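Local coordinates for protein transcription factor MBP1 (Magnaporthe oryzae, PDB 4UX5) that binds DNA through its N-terminal winged helix-turn-helix domain, the part held in this chain, and probably acts as a transcription activator for RNA polymerase II, at residues V38-R42 / V43-I47; F58-P61 / A62-R65; L99-N103 / N104-R108. All coordinates share one frame; numbering follows the deposited sequence.

Interaction 1 (V38-R42 / V43-I47); sequences VMRRR and VDDWI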
ATOM      1  N   VAL A  38       2.469  13.319 -15.399  1.00 29.43           N
ATOM      2  CA  VAL A  38       1.162  12.880 -14.929  1.00 32.14           C
ATOM      3  C   VAL A  38       0.726  11.688 -15.770  1.00 29.37           C
ATOM      4  O   VAL A  38       0.698  11.767 -16.997  1.00 33.61           O
ATOM      5  CB  VAL A  38       0.100  13.996 -15.019  1.00 33.43           C
ATOM      6  CG1 VAL A  38      -1.267  13.461 -14.621  1.00 32.99           C
ATOM      7  CG2 VAL A  38       0.487  15.181 -14.140  1.00 34.09           C
ATOM      8  N   MET A  39       0.394  10.582 -15.113  1.00 28.74           N
ATOM      9  CA  MET A  39       0.048   9.358 -15.827  1.00 28.09           C
ATOM     10  C   MET A  39      -1.455   9.133 -15.896  1.00 29.58           C
ATOM     11  O   MET A  39      -2.171   9.337 -14.915  1.00 26.96           O
ATOM     12  CB  MET A  39       0.715   8.147 -15.169  1.00 25.13           C
ATOM     13  CG  MET A  39       2.229   8.192 -15.163  1.00 27.57           C
ATOM     14  SD  MET A  39       2.953   6.650 -14.575  1.00 34.65           S
ATOM     15  CE  MET A  39       4.683   7.107 -14.481  1.00 32.44           C
ATOM     16  N   ARG A  40      -1.921   8.713 -17.068  1.00 31.17           N
ATOM     17  CA  ARG A  40      -3.308   8.309 -17.254  1.00 33.60           C
ATOM     18  C   ARG A  40      -3.338   6.868 -17.753  1.00 22.85           C
ATOM     19  O   ARG A  40      -2.679   6.536 -18.737  1.00 23.61           O
ATOM     20  CB  ARG A  40      -4.024   9.235 -18.243  1.00 36.79           C
ATOM     21  CG  ARG A  40      -5.534   9.061 -18.259  1.00 36.18           C
ATOM     22  CD  ARG A  40      -6.096   9.031 -19.674  1.00 39.49           C
ATOM     23  NE  ARG A  40      -6.154  10.353 -20.291  1.00 40.05           N
ATOM     24  CZ  ARG A  40      -6.800  10.618 -21.424  1.00 43.02           C
ATOM     25  NH1 ARG A  40      -7.447   9.653 -22.062  1.00 42.15           N
ATOM     26  NH2 ARG A  40      -6.803  11.849 -21.917  1.00 44.25           N
ATOM     27  N   ARG A  41      -4.087   6.008 -17.068  1.00 35.05           N
ATOM     28  CA  ARG A  41      -4.175   4.605 -17.465  1.00 35.02           C
ATOM     29  C   ARG A  41      -4.932   4.438 -18.777  1.00 35.69           C
ATOM     30  O   ARG A  41      -5.892   5.156 -19.044  1.00 40.21           O
ATOM     31  CB  ARG A  41      -4.845   3.776 -16.373  1.00 38.17           C
ATOM     32  CG  ARG A  41      -3.876   3.124 -15.411  1.00 39.03           C
ATOM     33  CD  ARG A  41      -4.470   1.850 -14.846  1.00 41.08           C
ATOM     34  NE  ARG A  41      -5.690   2.109 -14.089  1.00 40.41           N
ATOM     35  CZ  ARG A  41      -5.729   2.245 -12.769  1.00 38.01           C
ATOM     36  NH1 ARG A  41      -4.615   2.142 -12.058  1.00 40.79           N
ATOM     37  NH2 ARG A  41      -6.883   2.479 -12.158  1.00 32.74           N
ATOM     38  N   ARG A  42      -4.499   3.488 -19.597  1.00 40.19           N
ATOM     39  CA  ARG A  42      -5.120   3.280 -20.899  1.00 36.32           C
ATOM     40  C   ARG A  42      -6.396   2.449 -20.802  1.00 38.23           C
ATOM     41  O   ARG A  42      -7.308   2.606 -21.613  1.00 40.55           O
ATOM     42  CB  ARG A  42      -4.134   2.609 -21.858  1.00 50.33           C
ATOM     43  CG  ARG A  42      -4.623   2.544 -23.299  1.00 55.68           C
ATOM     44  CD  ARG A  42      -3.476   2.274 -24.254  1.00 59.67           C
ATOM     45  NE  ARG A  42      -2.194   2.653 -23.666  1.00 61.36           N
ATOM     46  CZ  ARG A  42      -1.103   2.946 -24.365  1.00 63.69           C
ATOM     47  NH1 ARG A  42      -1.133   2.921 -25.691  1.00 66.88           N
ATOM     48  NH2 ARG A  42       0.019   3.274 -23.738  1.00 61.20           N
ATOM     49  N   VAL A  43      -6.466   1.577 -19.801  1.00 36.24           N
ATOM     50  CA  VAL A  43      -7.552   0.603 -19.721  1.00 43.10           C
ATOM     51  C   VAL A  43      -8.843   1.182 -19.132  1.00 44.28           C
ATOM     52  O   VAL A  43      -9.934   0.703 -19.439  1.00 47.61           O
ATOM     53  CB  VAL A  43      -7.123  -0.638 -18.897  1.00 48.32           C
ATOM     54  CG1 VAL A  43      -7.057  -0.313 -17.409  1.00 47.14           C
ATOM     55  CG2 VAL A  43      -8.068  -1.804 -19.151  1.00 48.87           C
ATOM     56  N   ASP A  44      -8.730   2.217 -18.304  1.00 41.51           N
ATOM     57  CA  ASP A  44      -9.914   2.792 -17.672  1.00 42.52           C
ATOM     58  C   ASP A  44      -9.847   4.311 -17.547  1.00 42.37           C
ATOM     59  O   ASP A  44     -10.726   4.928 -16.942  1.00 43.07           O
ATOM     60  CB  ASP A  44     -10.132   2.174 -16.287  1.00 44.09           C
ATOM     61  CG  ASP A  44      -8.900   2.263 -15.405  1.00 44.88           C
ATOM     62  OD1 ASP A  44      -7.917   2.922 -15.808  1.00 40.33           O
ATOM     63  OD2 ASP A  44      -8.917   1.676 -14.301  1.00 47.61           O
ATOM     64  N   ASP A  45      -8.799   4.902 -18.114  1.00 37.20           N
ATOM     65  CA  ASP A  45      -8.594   6.349 -18.080  1.00 46.05           C
ATOM     66  C   ASP A  45      -8.501   6.918 -16.667  1.00 36.25           C
ATOM     67  O   ASP A  45      -8.681   8.115 -16.466  1.00 38.18           O
ATOM     68  CB  ASP A  45      -9.706   7.070 -18.844  1.00 47.64           C
ATOM     69  CG  ASP A  45      -9.469   7.087 -20.337  1.00 48.65           C
ATOM     70  OD1 ASP A  45      -8.314   6.855 -20.757  1.00 46.57           O
ATOM     71  OD2 ASP A  45     -10.433   7.345 -21.088  1.00 51.16           O
ATOM     72  N   TRP A  46      -8.220   6.067 -15.688  1.00 39.09           N
ATOM     73  CA  TRP A  46      -7.970   6.565 -14.345  1.00 38.24           C
ATOM     74  C   TRP A  46      -6.640   7.304 -14.329  1.00 38.03           C
ATOM     75  O   TRP A  46      -5.705   6.934 -15.040  1.00 39.50           O
ATOM     76  CB  TRP A  46      -7.970   5.431 -13.323  1.00 33.14           C
ATOM     77  CG  TRP A  46      -9.342   4.995 -12.911  1.00 35.24           C
ATOM     78  CD1 TRP A  46     -10.474   5.004 -13.673  1.00 37.35           C
ATOM     79  CD2 TRP A  46      -9.728   4.502 -11.623  1.00 42.28           C
ATOM     80  NE1 TRP A  46     -11.540   4.537 -12.941  1.00 45.21           N
ATOM     81  CE2 TRP A  46     -11.108   4.221 -11.679  1.00 43.04           C
ATOM     82  CE3 TRP A  46      -9.040   4.264 -10.430  1.00 41.63           C
ATOM     83  CZ2 TRP A  46     -11.811   3.717 -10.589  1.00 40.37           C
ATOM     84  CZ3 TRP A  46      -9.739   3.764  -9.349  1.00 42.89           C
ATOM     85  CH2 TRP A  46     -11.111   3.496  -9.435  1.00 39.70           C
ATOM     86  N   ILE A  47      -6.561   8.355 -13.520  1.00 36.57           N
ATOM     87  CA  ILE A  47      -5.398   9.231 -13.526  1.00 33.15           C
ATOM     88  C   ILE A  47      -4.770   9.315 -12.134  1.00 30.63           C
ATOM     89  O   ILE A  47      -5.452   9.139 -11.124  1.00 31.48           O
ATOM     90  CB  ILE A  47      -5.779  10.645 -14.037  1.00 36.74           C
ATOM     91  CG1 ILE A  47      -4.532  11.447 -14.411  1.00 33.03           C
ATOM     92  CG2 ILE A  47      -6.642  11.377 -13.014  1.00 37.28           C
ATOM     93  CD1 ILE A  47      -4.814  12.613 -15.328  1.00 39.08           C
TER
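Arg-41 and Asp-44 form a local salt bridge across the tight turn where strand 36-41 ends and the chain doubles back toward strand 47-48. The grip is side-on, one nitrogen to each carboxylate oxygen: Arg-41 NE donates to Asp-44 OD1 at 2.9 Å, and Arg-41 NH2 to Asp-44 OD2 at 3.1 Å. Both oxygens are met on their syn sides, although the two planes are turned 45° apart. Asp-44 OD1 is also the acceptor of an Asx turn, receiving Trp-46 N (3.2 Å) from above the carboxylate plane. A chi1 of 53° keeps the carboxylate of Asp-44 between its own N and carbonyl carbon, folded over the turn within reach of Arg-41 and Trp-46 N. The turn is closed by Arg-41 N to Trp-46 O, 2.8 Å and nearly straight at 171°, beside a single bridge between Arg-40 and Ile-47. A weak bond joins Arg-40 NH1 to Asp-45 OD1 (3.2 Å) as part of a second salt bridge, while Arg-40 NH2 is held by the carbonyls of Ile-112 and Phe-115. Farther back along the strand, Val-38 CG1 packs on Ile-47 CD1 at 3.7 Å. Arg-41 NH2 also salt-bridges Glu-77, and NH1 bonds the Tyr-86 hydroxyl. Backbone bonds from Val-38 and Arg-40 to strand 25-32, and from Ile-47 to strand 88-91, make the turn the link between two antiparallel sheets.

Interaction 2 (F58-P61 / A62-R65); sequences FDKP and ARTR. With nucleotides of chain C.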
ATOM      1  N   PHE A  58       1.993  21.698  -4.060  1.00 72.12           N
ATOM      2  CA  PHE A  58       1.893  20.943  -2.812  1.00 63.94           C
ATOM      3  C   PHE A  58       3.062  19.998  -2.553  1.00 57.61           C
ATOM      4  O   PHE A  58       3.442  19.209  -3.417  1.00 58.00           O
ATOM      5  CB  PHE A  58       0.592  20.144  -2.789  1.00 53.45           C
ATOM      6  CG  PHE A  58      -0.634  20.992  -2.883  1.00 54.81           C
ATOM      7  CD1 PHE A  58      -0.910  21.939  -1.911  1.00 55.65           C
ATOM      8  CD2 PHE A  58      -1.514  20.847  -3.943  1.00 54.04           C
ATOM      9  CE1 PHE A  58      -2.043  22.730  -1.994  1.00 59.20           C
ATOM     10  CE2 PHE A  58      -2.648  21.634  -4.031  1.00 57.05           C
ATOM     11  CZ  PHE A  58      -2.914  22.576  -3.054  1.00 58.38           C
ATOM     12  N   ASP A  59       3.615  20.077  -1.346  1.00 57.22           N
ATOM     13  CA  ASP A  59       4.652  19.146  -0.911  1.00 57.79           C
ATOM     14  C   ASP A  59       4.015  17.937  -0.230  1.00 56.95           C
ATOM     15  O   ASP A  59       2.790  17.826  -0.183  1.00 54.95           O
ATOM     16  CB  ASP A  59       5.639  19.837   0.030  1.00 67.02           C
ATOM     17  CG  ASP A  59       4.989  20.301   1.317  1.00 76.55           C
ATOM     18  OD1 ASP A  59       3.760  20.520   1.324  1.00 79.49           O
ATOM     19  OD2 ASP A  59       5.709  20.450   2.325  1.00 81.23           O
ATOM     20  N   LYS A  60       4.844  17.047   0.311  1.00 54.41           N
ATOM     21  CA  LYS A  60       4.364  15.762   0.822  1.00 54.11           C
ATOM     22  C   LYS A  60       3.258  15.879   1.887  1.00 48.51           C
ATOM     23  O   LYS A  60       2.190  15.292   1.713  1.00 47.98           O
ATOM     24  CB  LYS A  60       5.535  14.934   1.371  1.00 45.26           C
ATOM     25  CG  LYS A  60       5.184  13.481   1.667  1.00 44.73           C
ATOM     26  CD  LYS A  60       4.720  12.764   0.406  1.00 50.14           C
ATOM     27  CE  LYS A  60       4.394  11.300   0.674  1.00 49.65           C
ATOM     28  NZ  LYS A  60       5.580  10.531   1.148  1.00 50.74           N
ATOM     29  N   PRO A  61       3.487  16.642   2.979  1.00 52.38           N
ATOM     30  CA  PRO A  61       2.434  16.661   4.003  1.00 56.12           C
ATOM     31  C   PRO A  61       1.144  17.327   3.527  1.00 64.74           C
ATOM     32  O   PRO A  61       0.056  16.945   3.964  1.00 69.27           O
ATOM     33  CB  PRO A  61       3.064  17.473   5.146  1.00 60.47           C
ATOM     34  CG  PRO A  61       4.532  17.485   4.860  1.00 58.69           C
ATOM     35  CD  PRO A  61       4.632  17.480   3.376  1.00 54.13           C
ATOM     36  N   ALA A  62       1.270  18.311   2.642  1.00 60.97           N
ATOM     37  CA  ALA A  62       0.113  19.043   2.132  1.00 62.09           C
ATOM     38  C   ALA A  62      -0.806  18.136   1.321  1.00 58.16           C
ATOM     39  O   ALA A  62      -2.010  18.073   1.573  1.00 56.29           O
ATOM     40  CB  ALA A  62       0.565  20.226   1.287  1.00 56.63           C
ATOM     41  N   ARG A  63      -0.235  17.436   0.348  1.00 49.91           N
ATOM     42  CA  ARG A  63      -1.028  16.555  -0.497  1.00 51.95           C
ATOM     43  C   ARG A  63      -1.442  15.300   0.261  1.00 51.17           C
ATOM     44  O   ARG A  63      -2.447  14.682  -0.074  1.00 50.57           O
ATOM     45  CB  ARG A  63      -0.270  16.193  -1.779  1.00 43.39           C
ATOM     46  CG  ARG A  63       1.079  15.523  -1.585  1.00 41.56           C
ATOM     47  CD  ARG A  63       1.745  15.293  -2.940  1.00 38.31           C
ATOM     48  NE  ARG A  63       2.969  14.503  -2.848  1.00 53.41           N
ATOM     49  CZ  ARG A  63       4.196  15.014  -2.850  1.00 52.44           C
ATOM     50  NH1 ARG A  63       4.370  16.326  -2.938  1.00 53.47           N
ATOM     51  NH2 ARG A  63       5.250  14.213  -2.763  1.00 52.23           N
ATOM     52  N   THR A  64      -0.679  14.936   1.288  1.00 48.96           N
ATOM     53  CA  THR A  64      -1.069  13.836   2.165  1.00 50.44           C
ATOM     54  C   THR A  64      -2.422  14.140   2.798  1.00 54.27           C
ATOM     55  O   THR A  64      -3.309  13.287   2.837  1.00 61.35           O
ATOM     56  CB  THR A  64      -0.033  13.578   3.282  1.00 52.35           C
ATOM     57  OG1 THR A  64       1.209  13.160   2.705  1.00 53.31           O
ATOM     58  CG2 THR A  64      -0.525  12.496   4.230  1.00 54.84           C
ATOM     59  N   ARG A  65      -2.575  15.369   3.281  1.00 57.50           N
ATOM     60  CA  ARG A  65      -3.825  15.805   3.896  1.00 61.93           C
ATOM     61  C   ARG A  65      -4.963  15.845   2.880  1.00 62.38           C
ATOM     62  O   ARG A  65      -6.077  15.407   3.168  1.00 63.04           O
ATOM     63  CB  ARG A  65      -3.655  17.182   4.541  1.00 65.93           C
ATOM     64  CG  ARG A  65      -4.930  17.720   5.170  1.00 71.24           C
ATOM     65  CD  ARG A  65      -4.848  19.218   5.411  1.00 79.59           C
ATOM     66  NE  ARG A  65      -6.129  19.764   5.851  1.00 84.92           N
ATOM     67  CZ  ARG A  65      -6.387  21.061   5.978  1.00 88.89           C
ATOM     68  NH1 ARG A  65      -5.450  21.956   5.697  1.00 88.62           N
ATOM     69  NH2 ARG A  65      -7.583  21.465   6.384  1.00 93.12           N
TER
ATOM     70  P    DG C  10       0.534   8.850  -2.072  1.00 30.61           P
ATOM     71  OP1  DG C  10      -0.681   9.160  -2.861  1.00 40.88           O
ATOM     72  OP2  DG C  10       1.426   9.939  -1.614  1.00 33.98           O
ATOM     73  O5'  DG C  10       0.068   7.986  -0.810  1.00 30.93           O
ATOM     74  C5'  DG C  10      -0.690   6.799  -1.011  1.00 37.86           C
ATOM     75  C4'  DG C  10      -0.491   5.821   0.136  1.00 39.30           C
ATOM     76  O4'  DG C  10       0.929   5.658   0.403  1.00 38.09           O
ATOM     77  C3'  DG C  10      -1.121   6.238   1.462  1.00 40.25           C
ATOM     78  O3'  DG C  10      -1.643   5.099   2.116  1.00 45.86           O
ATOM     79  C2'  DG C  10       0.060   6.822   2.228  1.00 38.06           C
ATOM     80  C1'  DG C  10       1.182   5.910   1.767  1.00 38.84           C
ATOM     81  N9   DG C  10       2.503   6.509   1.891  1.00 37.63           N
ATOM     82  C8   DG C  10       2.899   7.738   1.424  1.00 33.56           C
ATOM     83  N7   DG C  10       4.147   8.015   1.685  1.00 31.58           N
ATOM     84  C5   DG C  10       4.607   6.898   2.369  1.00 37.52           C
ATOM     85  C6   DG C  10       5.886   6.622   2.905  1.00 33.39           C
ATOM     86  O6   DG C  10       6.898   7.337   2.880  1.00 33.59           O
ATOM     87  N1   DG C  10       5.929   5.373   3.522  1.00 34.60           N
ATOM     88  C2   DG C  10       4.869   4.502   3.608  1.00 38.25           C
ATOM     89  N2   DG C  10       5.101   3.343   4.240  1.00 36.50           N
ATOM     90  N3   DG C  10       3.664   4.749   3.107  1.00 38.11           N
ATOM     91  C4   DG C  10       3.607   5.962   2.505  1.00 38.01           C
TER
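With chi1 at 58°, the side chain of Arg-63 sets off between its backbone N and carbonyl carbon, then runs extended from CG to NE, back along the first turn of helix 60-71. Its guanidinium thereby lies over the start of the helix, one face on Lys-60 CA, 3.7 Å above the plane. At the edge of the same group, Arg-63 NH1 makes a weak bond to Phe-58 O (3.1 Å), and NH2 forms a salt bridge with a DNA phosphate. Lys-60 sets out differently: CG stands anti to the backbone N (chi1 -168°), and bends at chi2 and chi4 carry NZ to N7 of DG10 of chain C, a hydrogen bond of 2.9 Å. Lys-60 CD rests 3.5 Å from Arg-63 NH2, so the two basic chains cross before they part, one to a base and the other to a DNA phosphate.

Asp-59 occupies the N-cap position. Its carbonyl O receives Arg-63 N at 3.1 Å, a bond at the opening of the helix that is nearly straight at 176°. Lys-60 O is gripped twice by Thr-64, by N at 2.9 Å and by OG1 from above the carbonyl plane. On the flank turned from the DNA-contacting lysine, Phe-58 CD1 packs on Ala-62 CB at 3.9 Å. A helix N terminus that offers a lysine to a guanine N7 and an arginine to a phosphate is a DNA-reading element of this winged helix-turn-helix domain.

Interaction 3 (L99-N103 / N104-R108); sequences LAHRN and NIFDR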
ATOM      1  N   LEU A  99     -10.479  17.522  -9.474  1.00 42.91           N
ATOM      2  CA  LEU A  99      -9.380  17.778  -8.549  1.00 47.95           C
ATOM      3  C   LEU A  99      -8.407  18.817  -9.096  1.00 47.43           C
ATOM      4  O   LEU A  99      -7.935  19.686  -8.364  1.00 48.73           O
ATOM      5  CB  LEU A  99      -8.629  16.480  -8.243  1.00 40.46           C
ATOM      6  CG  LEU A  99      -7.446  16.576  -7.279  1.00 40.44           C
ATOM      7  CD1 LEU A  99      -7.928  16.886  -5.872  1.00 44.09           C
ATOM      8  CD2 LEU A  99      -6.629  15.293  -7.298  1.00 42.57           C
ATOM      9  N   ALA A 100      -8.111  18.717 -10.388  1.00 39.04           N
ATOM     10  CA  ALA A 100      -7.177  19.629 -11.031  1.00 38.09           C
ATOM     11  C   ALA A 100      -7.739  21.045 -11.065  1.00 51.36           C
ATOM     12  O   ALA A 100      -7.001  22.020 -10.918  1.00 51.32           O
ATOM     13  CB  ALA A 100      -6.853  19.149 -12.437  1.00 35.88           C
ATOM     14  N   HIS A 101      -9.049  21.156 -11.260  1.00 50.84           N
ATOM     15  CA  HIS A 101      -9.708  22.453 -11.231  1.00 52.65           C
ATOM     16  C   HIS A 101      -9.677  23.041  -9.824  1.00 55.17           C
ATOM     17  O   HIS A 101      -9.227  24.170  -9.636  1.00 56.06           O
ATOM     18  CB  HIS A 101     -11.150  22.343 -11.733  1.00 53.43           C
ATOM     19  CG  HIS A 101     -11.271  22.328 -13.225  1.00 51.23           C
ATOM     20  ND1 HIS A 101     -11.650  21.205 -13.932  1.00 51.25           N
ATOM     21  CD2 HIS A 101     -11.058  23.297 -14.146  1.00 51.53           C
ATOM     22  CE1 HIS A 101     -11.670  21.486 -15.221  1.00 51.15           C
ATOM     23  NE2 HIS A 101     -11.313  22.749 -15.380  1.00 52.30           N
ATOM     24  N   ARG A 102     -10.133  22.259  -8.844  1.00 56.94           N
ATOM     25  CA  ARG A 102     -10.206  22.706  -7.450  1.00 60.62           C
ATOM     26  C   ARG A 102      -8.857  23.165  -6.906  1.00 59.11           C
ATOM     27  O   ARG A 102      -8.799  23.980  -5.987  1.00 61.87           O
ATOM     28  CB  ARG A 102     -10.762  21.594  -6.551  1.00 66.18           C
ATOM     29  CG  ARG A 102     -12.180  21.157  -6.879  1.00 72.98           C
ATOM     30  CD  ARG A 102     -12.817  20.406  -5.715  1.00 80.29           C
ATOM     31  NE  ARG A 102     -11.944  19.373  -5.159  1.00 83.47           N
ATOM     32  CZ  ARG A 102     -11.940  18.101  -5.549  1.00 83.22           C
ATOM     33  NH1 ARG A 102     -12.759  17.693  -6.508  1.00 83.90           N
ATOM     34  NH2 ARG A 102     -11.114  17.234  -4.978  1.00 81.90           N
ATOM     35  N   ASN A 103      -7.776  22.639  -7.472  1.00 49.97           N
ATOM     36  CA  ASN A 103      -6.436  22.995  -7.028  1.00 52.79           C
ATOM     37  C   ASN A 103      -5.686  23.834  -8.059  1.00 54.89           C
ATOM     38  O   ASN A 103      -4.458  23.923  -8.024  1.00 54.04           O
ATOM     39  CB  ASN A 103      -5.639  21.735  -6.690  1.00 48.68           C
ATOM     40  CG  ASN A 103      -6.192  21.007  -5.477  1.00 46.22           C
ATOM     41  OD1 ASN A 103      -5.798  21.279  -4.343  1.00 48.11           O
ATOM     42  ND2 ASN A 103      -7.114  20.079  -5.710  1.00 41.10           N
ATOM     43  N   ASN A 104      -6.436  24.432  -8.982  1.00 54.92           N
ATOM     44  CA  ASN A 104      -5.902  25.441  -9.898  1.00 58.52           C
ATOM     45  C   ASN A 104      -4.711  24.962 -10.735  1.00 50.49           C
ATOM     46  O   ASN A 104      -3.662  25.605 -10.750  1.00 53.39           O
ATOM     47  CB  ASN A 104      -5.499  26.687  -9.099  1.00 57.27           C
ATOM     48  CG  ASN A 104      -5.423  27.940  -9.957  1.00 64.95           C
ATOM     49  OD1 ASN A 104      -6.204  28.117 -10.893  1.00 62.49           O
ATOM     50  ND2 ASN A 104      -4.477  28.817  -9.638  1.00 66.28           N
ATOM     51  N   ILE A 105      -4.872  23.844 -11.437  1.00 47.23           N
ATOM     52  CA  ILE A 105      -3.756  23.266 -12.186  1.00 44.61           C
ATOM     53  C   ILE A 105      -4.216  22.608 -13.490  1.00 42.26           C
ATOM     54  O   ILE A 105      -3.408  22.056 -14.240  1.00 44.79           O
ATOM     55  CB  ILE A 105      -2.988  22.231 -11.319  1.00 45.30           C
ATOM     56  CG1 ILE A 105      -1.575  21.984 -11.859  1.00 41.76           C
ATOM     57  CG2 ILE A 105      -3.775  20.932 -11.193  1.00 37.17           C
ATOM     58  CD1 ILE A 105      -0.730  23.232 -11.963  1.00 46.68           C
ATOM     59  N   PHE A 106      -5.514  22.680 -13.764  1.00 42.39           N
ATOM     60  CA  PHE A 106      -6.077  22.045 -14.951  1.00 42.24           C
ATOM     61  C   PHE A 106      -5.466  22.563 -16.254  1.00 43.10           C
ATOM     62  O   PHE A 106      -5.262  21.799 -17.199  1.00 41.19           O
ATOM     63  CB  PHE A 106      -7.593  22.235 -14.990  1.00 41.93           C
ATOM     64  CG  PHE A 106      -8.241  21.611 -16.192  1.00 47.03           C
ATOM     65  CD1 PHE A 106      -8.555  20.262 -16.202  1.00 43.04           C
ATOM     66  CD2 PHE A 106      -8.527  22.371 -17.315  1.00 51.23           C
ATOM     67  CE1 PHE A 106      -9.148  19.682 -17.311  1.00 37.03           C
ATOM     68  CE2 PHE A 106      -9.118  21.798 -18.424  1.00 44.67           C
ATOM     69  CZ  PHE A 106      -9.429  20.451 -18.423  1.00 44.71           C
ATOM     70  N   ASP A 107      -5.185  23.861 -16.303  1.00 47.55           N
ATOM     71  CA  ASP A 107      -4.652  24.476 -17.513  1.00 50.53           C
ATOM     72  C   ASP A 107      -3.264  23.949 -17.875  1.00 52.59           C
ATOM     73  O   ASP A 107      -2.978  23.692 -19.044  1.00 52.31           O
ATOM     74  CB  ASP A 107      -4.606  26.000 -17.363  1.00 61.81           C
ATOM     75  CG  ASP A 107      -5.985  26.627 -17.375  1.00 58.90           C
ATOM     76  OD1 ASP A 107      -6.906  26.029 -17.973  1.00 57.49           O
ATOM     77  OD2 ASP A 107      -6.152  27.719 -16.792  1.00 73.81           O
ATOM     78  N   ARG A 108      -2.406  23.787 -16.875  1.00 47.90           N
ATOM     79  CA  ARG A 108      -1.055  23.289 -17.120  1.00 55.30           C
ATOM     80  C   ARG A 108      -1.066  21.811 -17.505  1.00 47.65           C
ATOM     81  O   ARG A 108      -0.165  21.329 -18.192  1.00 46.79           O
ATOM     82  CB  ARG A 108      -0.170  23.501 -15.890  1.00 58.14           C
ATOM     83  CG  ARG A 108       1.294  23.151 -16.117  1.00 61.23           C
ATOM     84  CD  ARG A 108       2.112  23.332 -14.853  1.00 64.05           C
ATOM     85  NE  ARG A 108       3.521  23.014 -15.059  1.00 65.18           N
ATOM     86  CZ  ARG A 108       4.449  23.910 -15.380  1.00 69.04           C
ATOM     87  NH1 ARG A 108       4.118  25.185 -15.534  1.00 72.28           N
ATOM     88  NH2 ARG A 108       5.710  23.533 -15.547  1.00 69.86           N
TER
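His-101 lays one face of its imidazole against the phenyl ring of Phe-106 in an offset stack, the centroids 4.1 Å apart and the planes 18° from parallel. The overlap is specific: His-101 CE1 sits over the centre of the Phe-106 ring, whereas Phe-106 CG meets the imidazole toward its rim. Phe-106 CB adds a CH-pi contact, 3.9 Å from the centroid of the His-101 ring and only 17° off the ring normal. The two side chains run side by side in the same direction; CG of Phe-106 stands anti to the backbone N (chi1 180°), which lays the ring alongside the histidine. At the edge of the same phenyl ring comes Ala-100 CB, which also touches Ile-105 CG2 at 3.8 Å.

What brings residue 106 back beside residue 101 is a Schellman motif at the end of helix 93-102. Ile-105 N donates to Ala-100 O at 2.9 Å, and Asn-104 N to His-101 O at 2.9 Å, with Asn-104, at positive phi, as the C-prime residue. Just ahead of it, Asn-103 folds its amide back along the helix, and ND2 reaches Leu-99 O at 2.8 Å almost straight, the acceptor lying in the amide plane. The carbonyl of Leu-99 near the helix end is thus met by a side chain as well as, weakly, by Asn-103 N.

Beyond the turn, Phe-106 meets the ring of Phe-113 in helix 110-114, and Ile-105 packs on Ile-52 and Ala-55 of helix 49-55. On the helix side of the turn, Leu-99 packs on Val-71 and Asn-103 on Ile-66 of helix 60-71.

From the N terminus the three contacts follow in series, all local, with none nested in or crossing another: interaction 1 closes a turn, interaction 2 starts a helix and interaction 3 ends one. Interaction 1, at the passage from strand 36-41 to strand 47-48, lies about 22 Å between centres from interaction 2 and 17 Å from interaction 3, across the centre of the chain from both. Interactions 2 and 3 touch, with Phe-58 CE2 packing 3.2 Å from Asn-103 OD1, and both lean on Leu-53, so that helix 49-55 ties the helix end to the DNA-contacting element, while interaction 1 joins the two sheets, with Met-39 N also bonded to His-51 of helix 49-55.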